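Alpha-galactosidase (Lactobacillus brevis, PDB 3MI6) probably cleaves terminal, non-reducing alpha-D-galactose residues from alpha-D-galactosides such as galactose oligosaccharides, galactomannans and galactolipids by hydrolysis. Local coordinates at residues 357-361 against 619-623; 597-601 against 632-636. All coordinates share one frame; numbering follows the deposited sequence.

Contact 1: 357-361 against 619-623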
ATOM      1  N   LYS D 357       0.750  45.648  28.306  1.00 51.86           N
ATOM      2  CA  LYS D 357       0.948  45.515  29.740  1.00 52.97           C
ATOM      3  C   LYS D 357      -0.342  45.141  30.479  1.00 52.21           C
ATOM      4  O   LYS D 357      -0.338  44.252  31.327  1.00 48.69           O
ATOM      5  CB  LYS D 357       1.545  46.818  30.289  1.00 56.16           C
ATOM      6  CG  LYS D 357       1.378  47.059  31.783  1.00 63.65           C
ATOM      7  CD  LYS D 357       2.473  46.418  32.626  1.00 67.17           C
ATOM      8  CE  LYS D 357       2.507  47.049  34.030  1.00 72.57           C
ATOM      9  NZ  LYS D 357       3.392  46.308  34.995  1.00 77.72           N
ATOM     10  N   ARG D 358      -1.442  45.812  30.155  1.00 52.25           N
ATOM     11  CA  ARG D 358      -2.708  45.565  30.841  1.00 54.40           C
ATOM     12  C   ARG D 358      -3.193  44.150  30.588  1.00 52.57           C
ATOM     13  O   ARG D 358      -4.046  43.643  31.310  1.00 55.13           O
ATOM     14  CB  ARG D 358      -3.784  46.575  30.419  1.00 57.41           C
ATOM     15  CG  ARG D 358      -3.473  48.015  30.817  1.00 58.03           C
ATOM     16  CD  ARG D 358      -4.441  49.011  30.181  1.00 62.58           C
ATOM     17  NE  ARG D 358      -3.764  50.259  29.823  1.00 68.44           N
ATOM     18  CZ  ARG D 358      -4.002  50.952  28.708  1.00 72.56           C
ATOM     19  NH1 ARG D 358      -4.914  50.518  27.835  1.00 65.77           N
ATOM     20  NH2 ARG D 358      -3.328  52.079  28.463  1.00 68.75           N
ATOM     21  N   LEU D 359      -2.634  43.517  29.561  1.00 50.50           N
ATOM     22  CA  LEU D 359      -3.004  42.164  29.180  1.00 47.84           C
ATOM     23  C   LEU D 359      -2.141  41.127  29.886  1.00 46.83           C
ATOM     24  O   LEU D 359      -2.446  39.928  29.869  1.00 43.11           O
ATOM     25  CB  LEU D 359      -2.867  41.994  27.672  1.00 47.27           C
ATOM     26  CG  LEU D 359      -3.994  42.606  26.861  1.00 46.18           C
ATOM     27  CD1 LEU D 359      -3.871  42.182  25.413  1.00 44.65           C
ATOM     28  CD2 LEU D 359      -5.309  42.144  27.453  1.00 43.74           C
ATOM     29  N   GLY D 360      -1.053  41.601  30.486  1.00 47.73           N
ATOM     30  CA  GLY D 360      -0.155  40.752  31.241  1.00 43.68           C
ATOM     31  C   GLY D 360       1.031  40.279  30.431  1.00 42.87           C
ATOM     32  O   GLY D 360       1.789  39.416  30.880  1.00 42.41           O
ATOM     33  N   ILE D 361       1.190  40.838  29.235  1.00 41.82           N
ATOM     34  CA  ILE D 361       2.309  40.484  28.365  1.00 41.98           C
ATOM     35  C   ILE D 361       3.626  40.950  28.990  1.00 42.78           C
ATOM     36  O   ILE D 361       3.653  41.947  29.705  1.00 44.63           O
ATOM     37  CB  ILE D 361       2.084  41.012  26.930  1.00 42.35           C
ATOM     38  CG1 ILE D 361       0.961  40.203  26.272  1.00 38.67           C
ATOM     39  CG2 ILE D 361       3.347  40.915  26.098  1.00 39.26           C
ATOM     40  CD1 ILE D 361       0.549  40.706  24.931  1.00 40.69           C
ATOM     41  N   VAL D 619      -7.790  37.389  25.320  1.00 42.83           N
ATOM     42  CA  VAL D 619      -6.343  37.360  25.286  1.00 40.77           C
ATOM     43  C   VAL D 619      -5.747  37.398  26.684  1.00 39.87           C
ATOM     44  O   VAL D 619      -4.894  36.591  27.014  1.00 39.07           O
ATOM     45  CB  VAL D 619      -5.794  38.503  24.453  1.00 39.53           C
ATOM     46  CG1 VAL D 619      -4.292  38.546  24.570  1.00 41.17           C
ATOM     47  CG2 VAL D 619      -6.206  38.322  23.016  1.00 41.20           C
ATOM     48  N   LYS D 620      -6.207  38.333  27.504  1.00 43.15           N
ATOM     49  CA  LYS D 620      -5.768  38.426  28.895  1.00 42.68           C
ATOM     50  C   LYS D 620      -5.857  37.061  29.565  1.00 40.66           C
ATOM     51  O   LYS D 620      -5.019  36.713  30.396  1.00 40.23           O
ATOM     52  CB  LYS D 620      -6.634  39.440  29.655  1.00 44.67           C
ATOM     53  CG  LYS D 620      -6.158  39.840  31.044  1.00 42.67           C
ATOM     54  CD  LYS D 620      -6.947  41.071  31.499  1.00 50.58           C
ATOM     55  CE  LYS D 620      -6.276  41.847  32.640  1.00 53.56           C
ATOM     56  NZ  LYS D 620      -6.601  41.283  33.987  1.00 57.37           N
ATOM     57  N   LYS D 621      -6.871  36.282  29.201  1.00 39.34           N
ATOM     58  CA  LYS D 621      -7.084  35.006  29.871  1.00 42.61           C
ATOM     59  C   LYS D 621      -6.167  33.929  29.320  1.00 39.38           C
ATOM     60  O   LYS D 621      -5.655  33.103  30.081  1.00 39.25           O
ATOM     61  CB  LYS D 621      -8.557  34.577  29.838  1.00 46.82           C
ATOM     62  CG  LYS D 621      -9.474  35.508  30.615  1.00 52.33           C
ATOM     63  CD  LYS D 621     -10.862  34.920  30.816  1.00 63.18           C
ATOM     64  CE  LYS D 621     -11.712  35.855  31.675  1.00 73.64           C
ATOM     65  NZ  LYS D 621     -13.046  35.277  32.011  1.00 83.65           N
ATOM     66  N   GLN D 622      -5.947  33.949  28.006  1.00 37.74           N
ATOM     67  CA  GLN D 622      -4.947  33.079  27.396  1.00 36.70           C
ATOM     68  C   GLN D 622      -3.579  33.246  28.074  1.00 36.29           C
ATOM     69  O   GLN D 622      -2.892  32.260  28.364  1.00 36.17           O
ATOM     70  CB  GLN D 622      -4.826  33.342  25.897  1.00 35.82           C
ATOM     71  CG  GLN D 622      -6.080  33.062  25.103  1.00 37.08           C
ATOM     72  CD  GLN D 622      -5.836  33.119  23.607  1.00 36.42           C
ATOM     73  OE1 GLN D 622      -4.847  33.684  23.165  1.00 37.27           O
ATOM     74  NE2 GLN D 622      -6.732  32.525  22.820  1.00 37.24           N
ATOM     75  N   VAL D 623      -3.200  34.494  28.340  1.00 35.18           N
ATOM     76  CA  VAL D 623      -1.920  34.805  28.963  1.00 33.80           C
ATOM     77  C   VAL D 623      -1.818  34.324  30.418  1.00 36.75           C
ATOM     78  O   VAL D 623      -0.789  33.770  30.823  1.00 35.65           O
ATOM     79  CB  VAL D 623      -1.609  36.317  28.853  1.00 36.88           C
ATOM     80  CG1 VAL D 623      -0.313  36.672  29.606  1.00 39.27           C
ATOM     81  CG2 VAL D 623      -1.506  36.723  27.393  1.00 32.38           C
TER
HETATM   82  O   HOH W   1      -2.757  37.855  31.956  1.00 37.49           O
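Lys620 lays its long aliphatic chain against the turn that ends helix 346-358, meeting Leu359 first and Arg358 last. At the root, its CB sits 3.7 Å from CD2 of Leu359. With CG set anti to the backbone N (chi1 -170°), the chain leaves helix 613-628 toward the other backbone: CG passes 3.9 Å from the carbonyl O of Leu359, CD moves on toward the carbonyl of Arg358, and CE reaches 3.2 Å from Arg358 O. There the chain bends at its last torsion, and NZ turns off without bonding to that oxygen. Leu359 answers with both branches, CD2 on the lysine and CD1 at 3.8 Å from CG1 of Val619, the two side chains crossing at a slant. The Leu359 side chain also touches Ile608, in a loop outside both segments.

The fold here is the eight-stranded (beta/alpha) barrel of the Melibiase domain, at the seam where the ring closes: helix 346-358 joins the first strand to the second, while helix 613-628 follows the eighth. Gly360, with its positive phi, terminates the earlier helix in a Schellman motif, its N hydrogen-bonded to Lys357 O at 2.9 Å.

That ending turns carbonyl groups toward helix 613-628. The carbonyl O of Leu359 has CB of Val623 at 3.8 Å, and Gly360 O has CG1 of the same valine at 3.7 Å while also accepting a hydrogen bond from Lys627 NZ. The other branch of Val623, CG2, faces CG1 of Ile361 more distantly. A single water bridges the two backbones by donating to both Leu359 O and Lys620 O, at 3.0 Å from each.

Contact 2: 597-601 against 632-636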
ATOM      1  N   ALA D 597      -0.625  27.726  19.831  1.00 30.98           N
ATOM      2  CA  ALA D 597       0.577  28.461  20.226  1.00 31.19           C
ATOM      3  C   ALA D 597       1.051  28.178  21.659  1.00 31.99           C
ATOM      4  O   ALA D 597       2.208  28.434  21.990  1.00 32.13           O
ATOM      5  CB  ALA D 597       0.415  29.969  19.987  1.00 28.92           C
ATOM      6  N   PHE D 598       0.179  27.650  22.508  1.00 30.11           N
ATOM      7  CA  PHE D 598       0.623  27.286  23.851  1.00 30.21           C
ATOM      8  C   PHE D 598       1.723  26.239  23.794  1.00 33.79           C
ATOM      9  O   PHE D 598       2.595  26.226  24.650  1.00 36.55           O
ATOM     10  CB  PHE D 598      -0.502  26.723  24.709  1.00 29.28           C
ATOM     11  CG  PHE D 598      -1.620  27.675  24.952  1.00 31.54           C
ATOM     12  CD1 PHE D 598      -1.391  29.032  25.014  1.00 30.63           C
ATOM     13  CD2 PHE D 598      -2.911  27.204  25.133  1.00 31.06           C
ATOM     14  CE1 PHE D 598      -2.424  29.896  25.241  1.00 32.01           C
ATOM     15  CE2 PHE D 598      -3.948  28.067  25.370  1.00 30.39           C
ATOM     16  CZ  PHE D 598      -3.709  29.410  25.422  1.00 33.44           C
ATOM     17  N   PHE D 599       1.688  25.351  22.805  1.00 33.35           N
ATOM     18  CA  PHE D 599       2.653  24.253  22.769  1.00 31.81           C
ATOM     19  C   PHE D 599       3.985  24.672  22.135  1.00 33.52           C
ATOM     20  O   PHE D 599       4.471  24.102  21.148  1.00 36.09           O
ATOM     21  CB  PHE D 599       2.033  23.010  22.134  1.00 31.66           C
ATOM     22  CG  PHE D 599       0.906  22.446  22.943  1.00 30.91           C
ATOM     23  CD1 PHE D 599      -0.355  23.027  22.897  1.00 30.61           C
ATOM     24  CD2 PHE D 599       1.112  21.355  23.784  1.00 29.19           C
ATOM     25  CE1 PHE D 599      -1.396  22.520  23.641  1.00 30.87           C
ATOM     26  CE2 PHE D 599       0.083  20.835  24.530  1.00 28.05           C
ATOM     27  CZ  PHE D 599      -1.179  21.415  24.464  1.00 31.80           C
ATOM     28  N   GLY D 600       4.564  25.689  22.752  1.00 32.27           N
ATOM     29  CA  GLY D 600       5.811  26.261  22.321  1.00 33.18           C
ATOM     30  C   GLY D 600       5.988  27.487  23.180  1.00 34.45           C
ATOM     31  O   GLY D 600       5.557  27.530  24.332  1.00 33.62           O
ATOM     32  N   ASP D 601       6.601  28.503  22.602  1.00 36.27           N
ATOM     33  CA  ASP D 601       6.856  29.738  23.316  1.00 37.93           C
ATOM     34  C   ASP D 601       5.901  30.827  22.830  1.00 36.79           C
ATOM     35  O   ASP D 601       6.144  31.485  21.809  1.00 36.19           O
ATOM     36  CB  ASP D 601       8.334  30.120  23.168  1.00 37.00           C
ATOM     37  CG  ASP D 601       9.260  28.983  23.599  1.00 39.47           C
ATOM     38  OD1 ASP D 601       8.894  28.257  24.549  1.00 37.11           O
ATOM     39  OD2 ASP D 601      10.334  28.789  22.980  1.00 42.22           O
ATOM     40  N   LEU D 632       4.886  23.474  32.278  1.00 35.38           N
ATOM     41  CA  LEU D 632       4.319  22.294  31.643  1.00 32.48           C
ATOM     42  C   LEU D 632       4.374  22.415  30.108  1.00 30.96           C
ATOM     43  O   LEU D 632       4.864  21.525  29.409  1.00 28.03           O
ATOM     44  CB  LEU D 632       2.881  22.132  32.126  1.00 29.79           C
ATOM     45  CG  LEU D 632       2.118  20.876  31.718  1.00 33.04           C
ATOM     46  CD1 LEU D 632       2.950  19.631  31.982  1.00 31.78           C
ATOM     47  CD2 LEU D 632       0.771  20.792  32.431  1.00 34.56           C
ATOM     48  N   PHE D 633       3.881  23.543  29.603  1.00 31.02           N
ATOM     49  CA  PHE D 633       3.785  23.797  28.173  1.00 28.96           C
ATOM     50  C   PHE D 633       5.154  23.857  27.494  1.00 31.84           C
ATOM     51  O   PHE D 633       5.407  23.203  26.485  1.00 31.17           O
ATOM     52  CB  PHE D 633       3.047  25.108  27.940  1.00 30.14           C
ATOM     53  CG  PHE D 633       1.547  24.974  27.886  1.00 29.94           C
ATOM     54  CD1 PHE D 633       0.948  24.060  27.050  1.00 28.51           C
ATOM     55  CD2 PHE D 633       0.741  25.798  28.644  1.00 30.12           C
ATOM     56  CE1 PHE D 633      -0.414  23.951  26.986  1.00 27.63           C
ATOM     57  CE2 PHE D 633      -0.626  25.691  28.585  1.00 30.58           C
ATOM     58  CZ  PHE D 633      -1.201  24.768  27.757  1.00 31.21           C
ATOM     59  N   GLN D 634       6.054  24.637  28.066  1.00 34.19           N
ATOM     60  CA  GLN D 634       7.379  24.784  27.498  1.00 31.51           C
ATOM     61  C   GLN D 634       8.326  23.596  27.718  1.00 30.77           C
ATOM     62  O   GLN D 634       9.058  23.247  26.806  1.00 32.83           O
ATOM     63  CB  GLN D 634       8.012  26.085  27.987  1.00 32.11           C
ATOM     64  CG  GLN D 634       7.256  27.328  27.543  1.00 31.32           C
ATOM     65  CD  GLN D 634       7.924  28.578  28.058  1.00 36.67           C
ATOM     66  OE1 GLN D 634       8.846  28.492  28.871  1.00 38.62           O
ATOM     67  NE2 GLN D 634       7.487  29.743  27.586  1.00 35.50           N
ATOM     68  N   PHE D 635       8.326  22.970  28.897  1.00 29.87           N
ATOM     69  CA  PHE D 635       9.357  21.951  29.189  1.00 30.05           C
ATOM     70  C   PHE D 635       8.848  20.542  29.490  1.00 31.58           C
ATOM     71  O   PHE D 635       9.646  19.599  29.591  1.00 30.70           O
ATOM     72  CB  PHE D 635      10.298  22.402  30.315  1.00 28.30           C
ATOM     73  CG  PHE D 635      10.888  23.754  30.096  1.00 32.18           C
ATOM     74  CD1 PHE D 635      11.839  23.955  29.100  1.00 32.54           C
ATOM     75  CD2 PHE D 635      10.497  24.831  30.880  1.00 33.03           C
ATOM     76  CE1 PHE D 635      12.394  25.192  28.893  1.00 35.43           C
ATOM     77  CE2 PHE D 635      11.047  26.086  30.678  1.00 36.68           C
ATOM     78  CZ  PHE D 635      12.002  26.272  29.682  1.00 36.57           C
ATOM     79  N   GLY D 636       7.533  20.401  29.635  1.00 30.85           N
ATOM     80  CA  GLY D 636       6.932  19.100  29.860  1.00 29.13           C
ATOM     81  C   GLY D 636       7.240  18.098  28.770  1.00 29.50           C
ATOM     82  O   GLY D 636       7.486  18.461  27.627  1.00 32.17           O
TER
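The Phe633 ring takes CB of Phe598 over one face and presents an edge to Phe599. Over the face, Phe598 CB stands 3.7 Å from the centroid of the Phe633 ring and only 15° off its normal, a CH-pi contact. At the edge, CE1 of Phe633 points onto a face of Phe599, coming 3.7 Å from its CZ; the planes stand at 82°, so the pair is T-shaped. This aromatic cluster belongs to the junction where the loop leading into the last strand of the (beta/alpha) barrel, 601-604, meets helix 630-635 just ahead of the C-terminal beta domain. Strands 651-657 and 663-670 of that domain also pack on Phe599.

The other ring pair, Phe598 with Phe633, is oblique, its planes inclined at 39°; the two side chains run side by side in the same direction. From Phe598 to Gly600 the backbone makes an inverse gamma turn centred on Phe599, closed by a weak bond from Gly600 N to Phe598 O. Phe598 O lies 3.5 Å from Phe633 CB.

Further along, Gly600 O touches CG of Gln634 but takes its hydrogen bond from Tyr626 OH, which also binds the amide NE2 of Gln634. Arg330 O accepts from NE2 too. The amide plane stands nearly square to the carboxylate of Asp601, whose OD1 rests 3.5 Å from Gln634 CG.

How the contacts relate
Going from the N terminus, the chain passes 357-361 first, then 597-601, 619-623 and finally 632-636. Contact 1 closes a long loop of 257 residues, taking in most of the barrel and joining the helix between its first and second strands to the one after its eighth. Contact 2 spans 30 residues, from the loop before the eighth strand to the helix leading out of the barrel. The two loops cross, since 597-601 falls inside the first and 632-636 beyond it. Their centres lie about 17 Å apart, and they touch directly where Gln622 O meets Phe598 CE1. Helix 630-635 follows helix 613-628 directly in the chain, leading from the barrel seam to the C-terminal beta domain.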